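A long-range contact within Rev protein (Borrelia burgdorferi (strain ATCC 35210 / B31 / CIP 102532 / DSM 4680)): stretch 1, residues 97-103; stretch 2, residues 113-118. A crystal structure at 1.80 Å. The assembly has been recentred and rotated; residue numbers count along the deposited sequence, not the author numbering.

Stretch 1, residues 97-103: SKRKIWS
Stretch 2 113-118: PLLGSN

Residues 97-103 form part of a longer helix that begins before this stretch and continues past it, with phi/psi values close to -63/-43 throughout. Its regular i to i+4 bonding runs from Ile-101 N to Ser-97 O (3.0 Å), from Trp-102 N to Lys-98 O (3.0 Å) and from Ser-103 N to Arg-99 O (2.8 Å). Residues 113-118 pass along one side of this helix without regular secondary structure. Pro-113 and Leu-114 are extended (phi/psi -71/137 and -77/106). Leu-115 (-90/83) sits at the centre of a tight turn closed by a weak hydrogen bond from Gly-116 N to Leu-114 O, 3.1 Å. Gly-116 follows at -75/-17, Ser-117 extends again at -72/170, and Asn-118 lies at -82/2. The register is set by Trp-102 and Leu-114, whose CA atoms are 6.2 Å apart. From there the second stretch runs antiparallel to the helix, so that its later carbonyls come within reach of the side chain of Lys-98, one turn earlier. Together the stretches bury 282 Å².

Ser-97 leads the walk but is out of reach of the second stretch; its chi1 is m, and its OG is hydrogen-bonded elsewhere in the structure. Lys-98 is the main polar link. Its CA-to-CB bond points toward the second stretch, and the chain is nearly fully extended beyond an m chi1 (mttt; -72°, 178°, -173°, 176°). This carries the ammonium group to a cluster of backbone carbonyls: NZ donates a hydrogen bond to Leu-115 O at 2.9 Å, lies 2.7 Å from Ser-117 O, and is 3.6 Å from Gly-116 O. A lysine suits this buried place because its long aliphatic stem can pack against apolar neighbours while its charged tip meets backbone carbonyl oxygens of the loop. The stem does so near its root, where Lys-98 CB lies 3.9 Å from Leu-114 CD1; the same methyl is 3.7 Å from Lys-98 O.

Arg-99, pointing sideways with chi1 m, chi2 t and chi3 m, adds a looser contact at the margin: its CG is 4.4 Å from Leu-114 CD2, so methylene meets methyl. Lys-100 (tptt) points away, and Ile-101 (mt) points sideways and is buried without touching the second stretch.

One turn after Lys-98, Trp-102 again points toward the second stretch. With chi1 t (172°) and chi2 83°, its indole lies oblique to Leu-114 CB, while Trp-102 CB comes to 4.1 Å from Leu-114 CD1. Both atoms are apolar and make no polar demand, so the two residue types suit a contact of simple packing. Leu-114, in the tp rotamer, points its own CA-to-CB bond toward the helix; its CD1 reaches Lys-98, Arg-99 and Trp-102, while its CD2 lies near Arg-99 CG. Leu-115 (mt) sets out sideways and its end leads away, so its bonding contribution is its carbonyl. Ser-103, chi1 p, closes the stretch beyond reach of the loop.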

# COMPACT_ATOMS: atom_id res chain seq x y z
N SER A 97 -10.49 4.93 22.85
CA SER A 97 -9.37 5.46 22.09
C SER A 97 -8.37 4.37 21.71
O SER A 97 -7.82 4.40 20.60
CB SER A 97 -8.67 6.56 22.90
OG SER A 97 -9.56 7.62 23.23
N LYS A 98 -8.12 3.42 22.61
CA LYS A 98 -7.22 2.31 22.30
C LYS A 98 -7.73 1.46 21.15
O LYS A 98 -6.98 1.11 20.23
CB LYS A 98 -7.00 1.45 23.55
CG LYS A 98 -6.14 2.08 24.62
CD LYS A 98 -6.09 1.09 25.80
CE LYS A 98 -5.42 1.66 27.00
NZ LYS A 98 -5.49 0.66 28.11
N ARG A 99 -9.02 1.09 21.19
CA ARG A 99 -9.58 0.32 20.09
C ARG A 99 -9.55 1.11 18.79
O ARG A 99 -9.34 0.53 17.71
CB ARG A 99 -11.01 -0.12 20.40
CG ARG A 99 -11.12 -1.02 21.63
CD ARG A 99 -12.50 -1.65 21.78
NE ARG A 99 -13.45 -0.77 22.47
CZ ARG A 99 -13.78 -0.92 23.75
NH1 ARG A 99 -13.25 -1.90 24.47
NH2 ARG A 99 -14.65 -0.09 24.31
N LYS A 100 -9.70 2.43 18.88
CA LYS A 100 -9.63 3.28 17.69
C LYS A 100 -8.23 3.26 17.07
O LYS A 100 -8.08 3.11 15.86
CB LYS A 100 -10.04 4.71 18.04
CG LYS A 100 -10.28 5.61 16.84
CD LYS A 100 -11.25 4.99 15.87
CE LYS A 100 -11.70 6.00 14.84
NZ LYS A 100 -12.45 5.34 13.74
N ILE A 101 -7.18 3.39 17.90
CA ILE A 101 -5.81 3.30 17.39
C ILE A 101 -5.59 1.95 16.72
O ILE A 101 -5.05 1.86 15.61
CB ILE A 101 -4.80 3.51 18.54
CG1 ILE A 101 -4.94 4.90 19.14
CG2 ILE A 101 -3.36 3.27 18.02
CD1 ILE A 101 -4.20 5.07 20.46
N TRP A 102 -6.01 0.88 17.39
CA TRP A 102 -5.86 -0.46 16.86
C TRP A 102 -6.57 -0.60 15.51
O TRP A 102 -5.99 -1.12 14.54
CB TRP A 102 -6.40 -1.46 17.87
CG TRP A 102 -6.47 -2.84 17.36
CD1 TRP A 102 -5.46 -3.76 17.30
CD2 TRP A 102 -7.63 -3.48 16.82
NE1 TRP A 102 -5.92 -4.94 16.76
CE2 TRP A 102 -7.25 -4.79 16.46
CE3 TRP A 102 -8.96 -3.08 16.61
CZ2 TRP A 102 -8.15 -5.70 15.89
CZ3 TRP A 102 -9.84 -3.98 16.05
CH2 TRP A 102 -9.44 -5.27 15.69
N SER A 103 -7.81 -0.13 15.42
CA SER A 103 -8.59 -0.36 14.20
C SER A 103 -8.10 0.52 13.05
O SER A 103 -8.11 0.09 11.89
CB SER A 103 -10.07 -0.12 14.46
OG SER A 103 -10.34 1.26 14.58
N PRO A 113 -0.37 -4.16 18.96
CA PRO A 113 -1.06 -4.85 20.05
C PRO A 113 -2.04 -3.91 20.72
O PRO A 113 -1.73 -2.74 20.95
CB PRO A 113 0.07 -5.26 20.99
CG PRO A 113 1.14 -4.25 20.73
CD PRO A 113 1.06 -3.99 19.24
N LEU A 114 -3.23 -4.42 21.01
CA LEU A 114 -4.19 -3.71 21.85
C LEU A 114 -3.74 -3.87 23.29
O LEU A 114 -3.83 -4.95 23.87
CB LEU A 114 -5.60 -4.26 21.63
CG LEU A 114 -6.77 -3.57 22.31
CD1 LEU A 114 -6.74 -2.11 21.95
CD2 LEU A 114 -8.05 -4.21 21.82
N LEU A 115 -3.19 -2.80 23.88
CA LEU A 115 -2.71 -2.87 25.26
C LEU A 115 -3.86 -2.46 26.18
O LEU A 115 -3.97 -1.32 26.64
CB LEU A 115 -1.48 -1.99 25.46
CG LEU A 115 -0.33 -2.25 24.49
CD1 LEU A 115 0.78 -1.25 24.71
CD2 LEU A 115 0.16 -3.67 24.66
N GLY A 116 -4.72 -3.44 26.46
CA GLY A 116 -5.98 -3.21 27.13
C GLY A 116 -5.91 -2.93 28.62
O GLY A 116 -6.90 -2.43 29.18
N SER A 117 -4.80 -3.25 29.28
CA SER A 117 -4.76 -3.03 30.72
C SER A 117 -4.68 -1.53 31.03
O SER A 117 -4.45 -0.70 30.15
CB SER A 117 -3.58 -3.74 31.35
OG SER A 117 -2.41 -2.95 31.23
N ASN A 118 -4.84 -1.20 32.31
CA ASN A 118 -4.86 0.18 32.76
C ASN A 118 -3.48 0.80 32.94
O ASN A 118 -3.40 1.95 33.39
CB ASN A 118 -5.63 0.29 34.08